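Local coordinates for protein exotoxin 3 (Staphylococcus aureus, PDB 2Z8L) that binds the sialylated glycan sialyl Lewis X as a staphylococcal superantigen-like toxin, built from an OB-fold domain and a beta-grasp domain, at residues 57-62 with 77-82; 146-151 with 166-171; 117-122 with 155-160; 150-155 with 203-208. All coordinates share one frame; numbering follows the deposited sequence.

Interaction 1. Residues 57-62 with 77-82; sequences TRIQIF and LDIFVV
Ile-59 meets Ile-79 and Val-81 through the end of its side chain, in a small, wholly apolar contact of three buried residues between two strands that are not paired with each other; the two segments together bury 124 Å². The CD1 methyl of Ile-59 does most of the touching: it lies 4.0 Å from CG2 of Ile-79 and 4.4 Å from CG2 of Val-81, so one methyl serves two branched residues that follow each other on the same side of their strand. The carbon behind it joins in, with CG1 of Ile-59 4.1 Å from CG2 of Ile-79. Both isoleucines place CG1 beside the backbone N and CG2 anti to it, but their tips differ. In Ile-59 the chain folds back at its second torsion (chi2 -61°), whereas in Ile-79 it runs extended (chi2 -177°), and the two side chains lie alongside one another, pointing opposite ways.

The backbones stay well separated, the nearest CA atoms being those of Ile-59 and Val-81 at 8.2 Å. This is how strands face one another across the interior of the OB-fold, a curled beta-barrel: strands 55-61 and 77-81 both pair with strand 92-100, the first parallel and the second antiparallel, and turn these side chains inward. Phe-50 of strand 45-52 packs on both Ile-59 and Ile-79, and Val-98 of strand 92-100 also touches Ile-59. On the other strand, Val-81 packs in addition against Lys-30 and Leu-32 of strand 30-33.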
# COMPACT_ATOMS: atom_id res chain seq x y z
N THR A 57 15.12 7.41 7.99
CA THR A 57 14.04 7.32 7.01
C THR A 57 12.97 8.23 7.52
O THR A 57 12.63 8.15 8.69
CB THR A 57 13.46 5.90 6.90
OG1 THR A 57 14.52 4.98 6.60
CG2 THR A 57 12.30 5.85 5.85
N ARG A 58 12.44 9.09 6.66
CA ARG A 58 11.42 10.05 7.08
C ARG A 58 10.19 9.69 6.31
O ARG A 58 10.24 9.57 5.10
CB ARG A 58 11.80 11.50 6.74
CG ARG A 58 10.87 12.50 7.39
CD ARG A 58 11.24 13.91 6.99
NE ARG A 58 10.82 14.20 5.64
CZ ARG A 58 10.97 15.37 5.02
NH1 ARG A 58 11.56 16.39 5.63
NH2 ARG A 58 10.53 15.50 3.78
N ILE A 59 9.11 9.47 7.05
CA ILE A 59 7.81 9.10 6.49
C ILE A 59 6.84 10.24 6.68
O ILE A 59 6.64 10.72 7.79
CB ILE A 59 7.26 7.87 7.21
CG1 ILE A 59 8.26 6.71 7.21
CG2 ILE A 59 5.93 7.48 6.59
CD1 ILE A 59 8.62 6.22 5.90
N GLN A 60 6.21 10.71 5.61
CA GLN A 60 5.19 11.73 5.74
C GLN A 60 3.87 11.08 6.08
O GLN A 60 3.51 10.04 5.46
CB GLN A 60 5.05 12.54 4.47
CG GLN A 60 4.15 13.76 4.72
CD GLN A 60 4.10 14.72 3.58
OE1 GLN A 60 4.81 14.56 2.59
NE2 GLN A 60 3.21 15.69 3.68
N ILE A 61 3.17 11.64 7.06
CA ILE A 61 1.90 11.10 7.58
C ILE A 61 0.75 11.97 7.11
O ILE A 61 0.86 13.21 7.08
CB ILE A 61 1.91 11.13 9.13
CG1 ILE A 61 3.16 10.44 9.67
CG2 ILE A 61 0.66 10.51 9.66
CD1 ILE A 61 3.29 9.06 9.15
N PHE A 62 -0.38 11.34 6.75
CA PHE A 62 -1.50 12.03 6.16
C PHE A 62 -2.79 11.66 6.86
O PHE A 62 -2.89 10.64 7.57
CB PHE A 62 -1.64 11.62 4.69
CG PHE A 62 -0.47 11.96 3.82
CD1 PHE A 62 0.55 11.06 3.61
CD2 PHE A 62 -0.37 13.22 3.26
CE1 PHE A 62 1.63 11.40 2.81
CE2 PHE A 62 0.70 13.55 2.43
CZ PHE A 62 1.67 12.64 2.19
N LEU A 77 5.80 -0.20 15.43
CA LEU A 77 5.22 0.07 14.12
C LEU A 77 5.74 -0.87 13.05
O LEU A 77 6.88 -1.33 13.12
CB LEU A 77 5.53 1.52 13.73
CG LEU A 77 5.09 2.59 14.70
CD1 LEU A 77 5.48 3.96 14.19
CD2 LEU A 77 3.61 2.50 14.91
N ASP A 78 4.90 -1.09 12.04
CA ASP A 78 5.31 -1.71 10.78
C ASP A 78 5.19 -0.59 9.72
O ASP A 78 4.24 0.18 9.76
CB ASP A 78 4.38 -2.81 10.40
CG ASP A 78 4.60 -4.12 11.17
OD1 ASP A 78 5.58 -4.25 11.95
OD2 ASP A 78 3.76 -5.05 10.95
N ILE A 79 6.18 -0.47 8.85
CA ILE A 79 6.14 0.54 7.79
C ILE A 79 6.38 -0.05 6.41
O ILE A 79 7.38 -0.73 6.19
CB ILE A 79 7.17 1.67 8.04
CG1 ILE A 79 7.07 2.09 9.51
CG2 ILE A 79 6.92 2.81 7.02
CD1 ILE A 79 7.93 3.19 9.89
N PHE A 80 5.49 0.25 5.47
CA PHE A 80 5.69 -0.12 4.08
C PHE A 80 6.29 1.05 3.36
O PHE A 80 5.61 2.06 3.17
CB PHE A 80 4.35 -0.53 3.43
CG PHE A 80 4.49 -1.04 2.07
CD1 PHE A 80 5.13 -2.26 1.82
CD2 PHE A 80 4.09 -0.28 0.98
CE1 PHE A 80 5.31 -2.70 0.50
CE2 PHE A 80 4.28 -0.73 -0.33
CZ PHE A 80 4.85 -1.93 -0.55
N VAL A 81 7.55 0.90 2.97
CA VAL A 81 8.36 1.96 2.41
C VAL A 81 8.52 1.79 0.88
O VAL A 81 8.88 0.70 0.40
CB VAL A 81 9.79 1.99 3.11
CG1 VAL A 81 10.66 3.07 2.43
CG2 VAL A 81 9.67 2.19 4.60
N VAL A 82 8.23 2.87 0.15
CA VAL A 82 8.53 3.00 -1.28
C VAL A 82 9.29 4.31 -1.42
O VAL A 82 8.79 5.35 -1.08
CB VAL A 82 7.23 2.98 -2.15
CG1 VAL A 82 7.61 3.19 -3.62
CG2 VAL A 82 6.48 1.70 -1.92

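Interaction 2. Residues 146-151 with 166-171; sequences FKLRQY and SKIKVI. Unlike the reference sequence in segment 166-171: Ile-171 (reference Thr).
CG of Leu-148 (chi1 -68°) and the longer branch of Ile-168, CG1 (chi1 -67°), both lie beside their own backbone N, and this brings the two side chains together. The extended second torsion of the isoleucine then carries CD1 on to the helix, where it rests 4.0 Å from CB of Leu-148 and 4.1 Å from CG of Arg-149. Its other branch, CG2, takes the tip of the leucine, with Leu-148 CD1 at 3.9 Å. That same leucine methyl reaches along the strand to CG2 of Val-170, a looser touch at 4.5 Å. The CD1 methyl of Ile-168 thus touches two consecutive helix residues, and the side chains cross obliquely.

Arg-149 contributes the aliphatic root of its side chain to this packing. Its chain runs extended from CG to NE and carries the guanidinium on to polar partners: NE forms a salt bridge with Asp-145, and NH1 is hydrogen-bonded to the hydroxyl of Tyr-159 and to the backbone O of Lys-184.

The axes of helix 146-151 and strand 167-171 come within 10.6 Å, their directions 133° apart. This is the helix-on-sheet packing of the beta-grasp fold. Around it, Leu-148 also touches Phe-115 of strand 114-121 and Met-203 of strand 200-207, while Phe-180 of strand 177-181 packs on Arg-149, Ile-168 and Val-170.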
# COMPACT_ATOMS: atom_id res chain seq x y z
N PHE A 146 -0.07 -1.05 -3.86
CA PHE A 146 1.22 -1.28 -4.49
C PHE A 146 1.43 -2.76 -4.85
O PHE A 146 1.79 -3.11 -5.99
CB PHE A 146 2.33 -0.80 -3.58
CG PHE A 146 3.69 -0.73 -4.25
CD1 PHE A 146 4.53 -1.83 -4.31
CD2 PHE A 146 4.13 0.45 -4.84
CE1 PHE A 146 5.77 -1.73 -4.96
CE2 PHE A 146 5.32 0.54 -5.47
CZ PHE A 146 6.14 -0.56 -5.56
N LYS A 147 1.19 -3.63 -3.87
CA LYS A 147 1.37 -5.03 -4.12
C LYS A 147 0.40 -5.60 -5.18
O LYS A 147 0.79 -6.49 -5.98
CB LYS A 147 1.27 -5.77 -2.83
CG LYS A 147 2.46 -5.47 -1.97
CD LYS A 147 2.52 -6.36 -0.81
CE LYS A 147 3.98 -6.40 -0.23
NZ LYS A 147 4.00 -6.93 1.19
N LEU A 148 -0.86 -5.18 -5.17
CA LEU A 148 -1.81 -5.70 -6.16
C LEU A 148 -1.47 -5.19 -7.54
O LEU A 148 -1.49 -5.96 -8.49
CB LEU A 148 -3.21 -5.30 -5.77
CG LEU A 148 -3.85 -5.91 -4.51
CD1 LEU A 148 -5.16 -5.23 -4.14
CD2 LEU A 148 -4.04 -7.45 -4.62
N ARG A 149 -1.12 -3.91 -7.70
CA ARG A 149 -0.64 -3.43 -9.03
C ARG A 149 0.61 -4.15 -9.49
O ARG A 149 0.69 -4.53 -10.66
CB ARG A 149 -0.41 -1.92 -9.10
CG ARG A 149 -1.68 -1.10 -8.78
CD ARG A 149 -1.53 0.29 -9.28
NE ARG A 149 -2.35 1.21 -8.54
CZ ARG A 149 -2.73 2.40 -8.95
NH1 ARG A 149 -2.38 2.84 -10.15
NH2 ARG A 149 -3.44 3.15 -8.12
N GLN A 150 1.60 -4.32 -8.60
CA GLN A 150 2.80 -5.01 -9.00
C GLN A 150 2.50 -6.44 -9.50
O GLN A 150 3.05 -6.86 -10.48
CB GLN A 150 3.80 -5.00 -7.84
CG GLN A 150 5.18 -5.48 -8.26
CD GLN A 150 6.27 -5.04 -7.33
OE1 GLN A 150 6.62 -5.77 -6.39
NE2 GLN A 150 6.84 -3.84 -7.58
N TYR A 151 1.59 -7.13 -8.82
CA TYR A 151 1.18 -8.49 -9.22
C TYR A 151 0.52 -8.44 -10.62
O TYR A 151 0.78 -9.28 -11.47
CB TYR A 151 0.22 -9.06 -8.23
CG TYR A 151 -0.33 -10.39 -8.59
CD1 TYR A 151 0.41 -11.53 -8.33
CD2 TYR A 151 -1.57 -10.52 -9.17
CE1 TYR A 151 -0.08 -12.79 -8.70
CE2 TYR A 151 -2.07 -11.76 -9.53
CZ TYR A 151 -1.32 -12.89 -9.29
OH TYR A 151 -1.83 -14.11 -9.65
N SER A 166 -9.96 1.49 -15.77
CA SER A 166 -9.60 0.28 -15.03
C SER A 166 -9.51 0.61 -13.54
O SER A 166 -8.98 1.67 -13.16
CB SER A 166 -8.22 -0.29 -15.52
OG SER A 166 -8.35 -0.86 -16.82
N LYS A 167 -9.93 -0.30 -12.68
CA LYS A 167 -9.85 -0.08 -11.22
C LYS A 167 -9.66 -1.40 -10.47
O LYS A 167 -9.97 -2.46 -10.98
CB LYS A 167 -11.11 0.56 -10.62
CG LYS A 167 -11.63 1.85 -11.22
CD LYS A 167 -13.10 2.07 -10.89
CE LYS A 167 -13.70 3.41 -11.48
NZ LYS A 167 -13.08 3.82 -12.77
N ILE A 168 -9.14 -1.26 -9.25
CA ILE A 168 -9.15 -2.32 -8.24
C ILE A 168 -10.16 -1.90 -7.16
O ILE A 168 -10.25 -0.70 -6.85
CB ILE A 168 -7.76 -2.50 -7.61
CG1 ILE A 168 -6.76 -3.04 -8.60
CG2 ILE A 168 -7.85 -3.46 -6.41
CD1 ILE A 168 -5.35 -2.88 -8.05
N LYS A 169 -10.96 -2.83 -6.69
CA LYS A 169 -11.92 -2.59 -5.60
C LYS A 169 -11.64 -3.63 -4.53
O LYS A 169 -11.60 -4.82 -4.81
CB LYS A 169 -13.32 -2.68 -6.10
CG LYS A 169 -14.40 -2.37 -5.13
CD LYS A 169 -15.72 -2.32 -5.82
CE LYS A 169 -16.86 -2.69 -4.89
NZ LYS A 169 -18.19 -2.53 -5.52
N VAL A 170 -11.41 -3.17 -3.31
CA VAL A 170 -11.26 -4.05 -2.13
C VAL A 170 -12.56 -3.98 -1.33
O VAL A 170 -13.00 -2.88 -0.98
CB VAL A 170 -10.10 -3.56 -1.24
CG1 VAL A 170 -10.04 -4.35 0.05
CG2 VAL A 170 -8.74 -3.58 -2.03
N ILE A 171 -13.21 -5.11 -1.12
CA ILE A 171 -14.53 -5.16 -0.54
C ILE A 171 -14.42 -5.83 0.83
O ILE A 171 -13.79 -6.90 0.99
CB ILE A 171 -15.49 -5.95 -1.43
CG1 ILE A 171 -15.55 -5.35 -2.83
CG2 ILE A 171 -16.90 -5.97 -0.74
CD1 ILE A 171 -16.10 -6.32 -3.95

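Interaction 3. Residues 117-122 with 155-160; sequences IKKEVD and NFDLYK. Unlike the reference sequence in segment 117-122: Asp-122 (reference Gly). Unlike the reference sequence in segment 155-160: Asn-155 (reference Asp).
Ile-117 and Phe-156 form the apolar half of this contact. The CD1 methyl of Ile-117 sits over one face of the phenyl ring as a CH-pi contact, 4.2 Å from the Phe-156 centroid and 27° off the ring normal; its nearest ring atom is CE2 of Phe-156 at 3.8 Å. At the ring edge, near its plane, comes the aliphatic chain of Lys-119, with CD 4.1 Å from CD1 of Phe-156.

The polar half is a single hydrogen bond, Lys-119 NZ to the backbone O of Phe-156, 3.1 Å long. The lysine runs extended to CE and bends only at its last torsion (chi4 31°), bringing the ammonium in from above the carbonyl plane, 47° out of it.

Charge may add a weak attraction. NZ of Lys-119 lies 4.2 Å from OD2 of Asp-157, beyond a salt bridge, and is in a long, weak ion pair with the C-terminal carboxylate of Arg-208. OD1 of Asp-157 is paired with NZ of Lys-160.

Phe-156 leaves helical geometry just after helix 141-155, and a type II turn follows from Asp-157 to Lys-160. The arrangement belongs to the beta-grasp domain, where the chain emerging from the helix is fastened to strand 114-121 of the sheet.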
# COMPACT_ATOMS: atom_id res chain seq x y z
N ILE A 117 -9.95 -11.17 -11.17
CA ILE A 117 -9.35 -10.33 -12.15
C ILE A 117 -10.07 -10.54 -13.48
O ILE A 117 -9.99 -11.63 -14.05
CB ILE A 117 -7.90 -10.66 -12.28
CG1 ILE A 117 -7.20 -10.48 -10.92
CG2 ILE A 117 -7.23 -9.79 -13.37
CD1 ILE A 117 -5.96 -11.26 -10.80
N LYS A 118 -10.72 -9.49 -13.94
CA LYS A 118 -11.45 -9.55 -15.22
C LYS A 118 -10.59 -8.86 -16.23
O LYS A 118 -10.48 -7.63 -16.18
CB LYS A 118 -12.80 -8.87 -15.09
CG LYS A 118 -13.74 -9.67 -14.20
CD LYS A 118 -15.18 -9.29 -14.35
CE LYS A 118 -16.12 -10.36 -13.73
NZ LYS A 118 -17.49 -10.40 -14.37
N LYS A 119 -10.00 -9.65 -17.14
CA LYS A 119 -9.01 -9.16 -18.10
C LYS A 119 -9.62 -9.10 -19.49
O LYS A 119 -10.08 -10.12 -19.98
CB LYS A 119 -7.79 -10.07 -18.09
CG LYS A 119 -6.61 -9.52 -18.95
CD LYS A 119 -5.42 -10.43 -18.95
CE LYS A 119 -4.38 -9.93 -19.93
NZ LYS A 119 -4.39 -8.45 -20.06
N GLU A 120 -9.57 -7.93 -20.12
CA GLU A 120 -10.02 -7.82 -21.51
C GLU A 120 -9.16 -8.70 -22.42
O GLU A 120 -7.93 -8.70 -22.33
CB GLU A 120 -10.01 -6.38 -21.98
CG GLU A 120 -11.07 -5.51 -21.32
CD GLU A 120 -11.21 -4.10 -21.94
OE1 GLU A 120 -10.67 -3.82 -23.05
OE2 GLU A 120 -11.89 -3.25 -21.29
N VAL A 121 -9.82 -9.47 -23.28
CA VAL A 121 -9.14 -10.30 -24.24
C VAL A 121 -9.79 -10.02 -25.59
O VAL A 121 -10.68 -9.20 -25.71
CB VAL A 121 -9.20 -11.81 -23.88
CG1 VAL A 121 -8.44 -12.08 -22.57
CG2 VAL A 121 -10.64 -12.31 -23.76
N ASP A 122 -9.26 -10.67 -26.62
CA ASP A 122 -9.91 -10.73 -27.88
C ASP A 122 -11.31 -11.35 -27.73
O ASP A 122 -11.49 -12.53 -27.31
CB ASP A 122 -9.04 -11.54 -28.86
CG ASP A 122 -7.87 -10.73 -29.41
OD1 ASP A 122 -7.75 -9.53 -29.08
OD2 ASP A 122 -7.08 -11.33 -30.20
N ASN A 155 1.94 -10.27 -14.00
CA ASN A 155 1.19 -11.47 -14.38
C ASN A 155 0.01 -11.27 -15.34
O ASN A 155 -0.43 -12.22 -15.97
CB ASN A 155 0.71 -12.17 -13.12
CG ASN A 155 1.84 -12.60 -12.24
OD1 ASN A 155 2.14 -11.97 -11.21
ND2 ASN A 155 2.50 -13.67 -12.63
N PHE A 156 -0.54 -10.05 -15.40
CA PHE A 156 -1.73 -9.79 -16.17
C PHE A 156 -1.59 -8.59 -17.09
O PHE A 156 -2.59 -8.01 -17.52
CB PHE A 156 -2.96 -9.69 -15.26
CG PHE A 156 -3.31 -10.99 -14.63
CD1 PHE A 156 -4.09 -11.92 -15.34
CD2 PHE A 156 -2.81 -11.35 -13.41
CE1 PHE A 156 -4.38 -13.15 -14.78
CE2 PHE A 156 -3.11 -12.58 -12.85
CZ PHE A 156 -3.88 -13.47 -13.54
N ASP A 157 -0.35 -8.21 -17.42
CA ASP A 157 -0.11 -7.23 -18.45
C ASP A 157 -0.72 -5.85 -18.13
O ASP A 157 -1.00 -5.07 -19.03
CB ASP A 157 -0.65 -7.71 -19.81
CG ASP A 157 0.09 -8.93 -20.37
OD1 ASP A 157 1.31 -9.07 -20.12
OD2 ASP A 157 -0.55 -9.71 -21.12
N LEU A 158 -0.89 -5.53 -16.86
CA LEU A 158 -1.25 -4.14 -16.53
C LEU A 158 -0.21 -3.14 -17.08
O LEU A 158 1.01 -3.33 -16.91
CB LEU A 158 -1.42 -3.96 -15.03
CG LEU A 158 -1.91 -2.59 -14.58
CD1 LEU A 158 -3.30 -2.18 -15.04
CD2 LEU A 158 -1.86 -2.53 -13.10
N TYR A 159 -0.71 -2.10 -17.72
CA TYR A 159 0.05 -1.01 -18.34
C TYR A 159 0.74 -1.40 -19.64
O TYR A 159 1.55 -0.63 -20.13
CB TYR A 159 1.00 -0.30 -17.37
CG TYR A 159 0.30 0.22 -16.14
CD1 TYR A 159 -0.88 0.97 -16.23
CD2 TYR A 159 0.82 -0.02 -14.88
CE1 TYR A 159 -1.53 1.43 -15.05
CE2 TYR A 159 0.19 0.44 -13.71
CZ TYR A 159 -0.97 1.19 -13.82
OH TYR A 159 -1.66 1.69 -12.74
N LYS A 160 0.36 -2.52 -20.24
CA LYS A 160 0.79 -2.79 -21.62
C LYS A 160 -0.16 -2.11 -22.62
O LYS A 160 0.16 -1.89 -23.83
CB LYS A 160 0.89 -4.28 -21.85
CG LYS A 160 2.06 -4.91 -21.10
CD LYS A 160 2.48 -6.25 -21.70
CE LYS A 160 3.35 -7.09 -20.75
NZ LYS A 160 3.41 -8.50 -21.25

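Interaction 4. Residues 150-155 with 203-208; sequences QYLIQN and MEANIR. Unlike the reference sequence in segment 150-155: Asn-155 (reference Asp). Unlike the reference sequence in segment 203-208: Met-203 (reference Ile).
This is buried helix-to-sheet packing, apolar throughout, between the last turns of helix 141-155 and the C-terminal strand 200-207. Leu-152 carries the helix side alone and divides its two methyls between two strand residues. CD1 of Leu-152 lies against CB of Ala-205 at 4.1 Å, and CD2 of Leu-152 against CD1 of Ile-207 at 3.9 Å. Ala-205 and Ile-207 alternate with Asn-206, whose side chain starts out away from the helix, so both direct their CB atoms to the same face of the sheet.

In the beta-grasp fold a helix lies across a mixed sheet, and strand 200-207 is its central strand, parallel to strand 114-121 and antiparallel to strand 167-172.

The leucine places CG beside its backbone N (chi1 -63°), and its forked end spans the pair. Ile-207 answers with an extended chain (chi2 -172°) that brings CD1 forward to the leucine's CD2. Leu-152 also reaches both neighbouring strands, touching Ile-117 of strand 114-121 and Ile-168 of strand 167-172. Beyond the end of the helix, Phe-156 packs on Ile-207.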
# COMPACT_ATOMS: atom_id res chain seq x y z
N GLN A 150 1.60 -4.32 -8.60
CA GLN A 150 2.80 -5.01 -9.00
C GLN A 150 2.50 -6.44 -9.50
O GLN A 150 3.05 -6.86 -10.48
CB GLN A 150 3.80 -5.00 -7.84
CG GLN A 150 5.18 -5.48 -8.26
CD GLN A 150 6.27 -5.04 -7.33
OE1 GLN A 150 6.62 -5.77 -6.39
NE2 GLN A 150 6.84 -3.84 -7.58
N TYR A 151 1.59 -7.13 -8.82
CA TYR A 151 1.18 -8.49 -9.22
C TYR A 151 0.52 -8.44 -10.62
O TYR A 151 0.78 -9.28 -11.47
CB TYR A 151 0.22 -9.06 -8.23
CG TYR A 151 -0.33 -10.39 -8.59
CD1 TYR A 151 0.41 -11.53 -8.33
CD2 TYR A 151 -1.57 -10.52 -9.17
CE1 TYR A 151 -0.08 -12.79 -8.70
CE2 TYR A 151 -2.07 -11.76 -9.53
CZ TYR A 151 -1.32 -12.89 -9.29
OH TYR A 151 -1.83 -14.11 -9.65
N LEU A 152 -0.33 -7.44 -10.84
CA LEU A 152 -1.01 -7.32 -12.13
C LEU A 152 -0.08 -6.93 -13.28
O LEU A 152 -0.29 -7.33 -14.45
CB LEU A 152 -2.20 -6.35 -12.02
CG LEU A 152 -3.33 -6.74 -11.09
CD1 LEU A 152 -4.28 -5.56 -10.95
CD2 LEU A 152 -4.03 -8.01 -11.59
N ILE A 153 0.96 -6.14 -12.99
CA ILE A 153 1.94 -5.79 -13.98
C ILE A 153 2.74 -7.02 -14.38
O ILE A 153 2.99 -7.24 -15.58
CB ILE A 153 2.87 -4.68 -13.46
CG1 ILE A 153 2.10 -3.36 -13.40
CG2 ILE A 153 4.08 -4.49 -14.39
CD1 ILE A 153 2.78 -2.28 -12.44
N GLN A 154 3.14 -7.80 -13.37
CA GLN A 154 3.98 -9.00 -13.60
C GLN A 154 3.23 -10.15 -14.27
O GLN A 154 3.83 -10.96 -15.00
CB GLN A 154 4.56 -9.52 -12.29
CG GLN A 154 5.55 -8.57 -11.59
CD GLN A 154 5.87 -8.96 -10.13
OE1 GLN A 154 5.06 -9.62 -9.43
NE2 GLN A 154 7.01 -8.48 -9.65
N ASN A 155 1.94 -10.27 -14.00
CA ASN A 155 1.19 -11.47 -14.38
C ASN A 155 0.01 -11.27 -15.34
O ASN A 155 -0.43 -12.22 -15.97
CB ASN A 155 0.71 -12.17 -13.12
CG ASN A 155 1.84 -12.60 -12.24
OD1 ASN A 155 2.14 -11.97 -11.21
ND2 ASN A 155 2.50 -13.67 -12.63
N MET A 203 -11.36 -9.02 -3.46
CA MET A 203 -10.84 -7.90 -4.21
C MET A 203 -11.14 -8.18 -5.66
O MET A 203 -11.23 -9.35 -6.07
CB MET A 203 -9.35 -7.79 -3.96
CG MET A 203 -9.14 -7.64 -2.47
SD MET A 203 -7.49 -7.47 -2.00
CE MET A 203 -6.85 -8.95 -2.65
N GLU A 204 -11.40 -7.10 -6.39
CA GLU A 204 -11.76 -7.21 -7.81
C GLU A 204 -10.87 -6.28 -8.61
O GLU A 204 -10.43 -5.27 -8.09
CB GLU A 204 -13.21 -6.84 -7.98
CG GLU A 204 -14.15 -7.54 -7.07
CD GLU A 204 -15.57 -7.06 -7.22
OE1 GLU A 204 -15.81 -5.90 -7.68
OE2 GLU A 204 -16.48 -7.86 -6.85
N ALA A 205 -10.51 -6.67 -9.82
CA ALA A 205 -9.79 -5.78 -10.71
C ALA A 205 -10.37 -5.99 -12.09
O ALA A 205 -10.72 -7.10 -12.47
CB ALA A 205 -8.37 -6.09 -10.75
N ASN A 206 -10.57 -4.88 -12.78
CA ASN A 206 -10.99 -4.91 -14.20
C ASN A 206 -9.82 -4.28 -14.96
O ASN A 206 -9.43 -3.13 -14.63
CB ASN A 206 -12.33 -4.17 -14.39
CG ASN A 206 -13.54 -4.92 -13.76
OD1 ASN A 206 -13.66 -5.09 -12.54
ND2 ASN A 206 -14.44 -5.39 -14.62
N ILE A 207 -9.15 -5.05 -15.83
CA ILE A 207 -7.88 -4.68 -16.50
C ILE A 207 -8.11 -4.68 -18.03
O ILE A 207 -8.73 -5.62 -18.57
CB ILE A 207 -6.78 -5.80 -16.40
CG1 ILE A 207 -6.33 -6.18 -15.04
CG2 ILE A 207 -5.50 -5.43 -17.28
CD1 ILE A 207 -5.15 -7.09 -15.17
N ARG A 208 -7.57 -3.67 -18.73
CA ARG A 208 -7.71 -3.57 -20.20
C ARG A 208 -6.82 -4.59 -20.90
O ARG A 208 -6.92 -4.85 -22.11
CB ARG A 208 -7.37 -2.15 -20.68
CG ARG A 208 -8.38 -1.07 -20.32
CD ARG A 208 -9.32 -0.79 -21.49
NE ARG A 208 -10.38 0.19 -21.19
CZ ARG A 208 -11.52 0.31 -21.88
NH1 ARG A 208 -11.79 -0.49 -22.91
NH2 ARG A 208 -12.41 1.24 -21.53
OXT ARG A 208 -5.96 -5.22 -20.27

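In the fold
Interaction 1 closes first along the chain and lies in the OB-fold domain; interactions 2, 3 and 4 belong to the beta-grasp domain, with centres 20 to 31 Å from it. Interaction 3 opens next, at strand 114-121, its segments alternating with those of 2 and 4, which both start from helix 141-155. Centres of 2 and 4 are about 6 Å apart, on neighbouring strands 167-172 and 200-207; interaction 3, about 7 Å from 4, continues the row, so helix and following loop are fixed to three successive strands. The domains meet in part where Phe-80 and Val-82 pack on Phe-146. Bound sialic acid and galactose lie about 8 Å from side chains of interaction 2, consistent with this core lying close behind the glycan site.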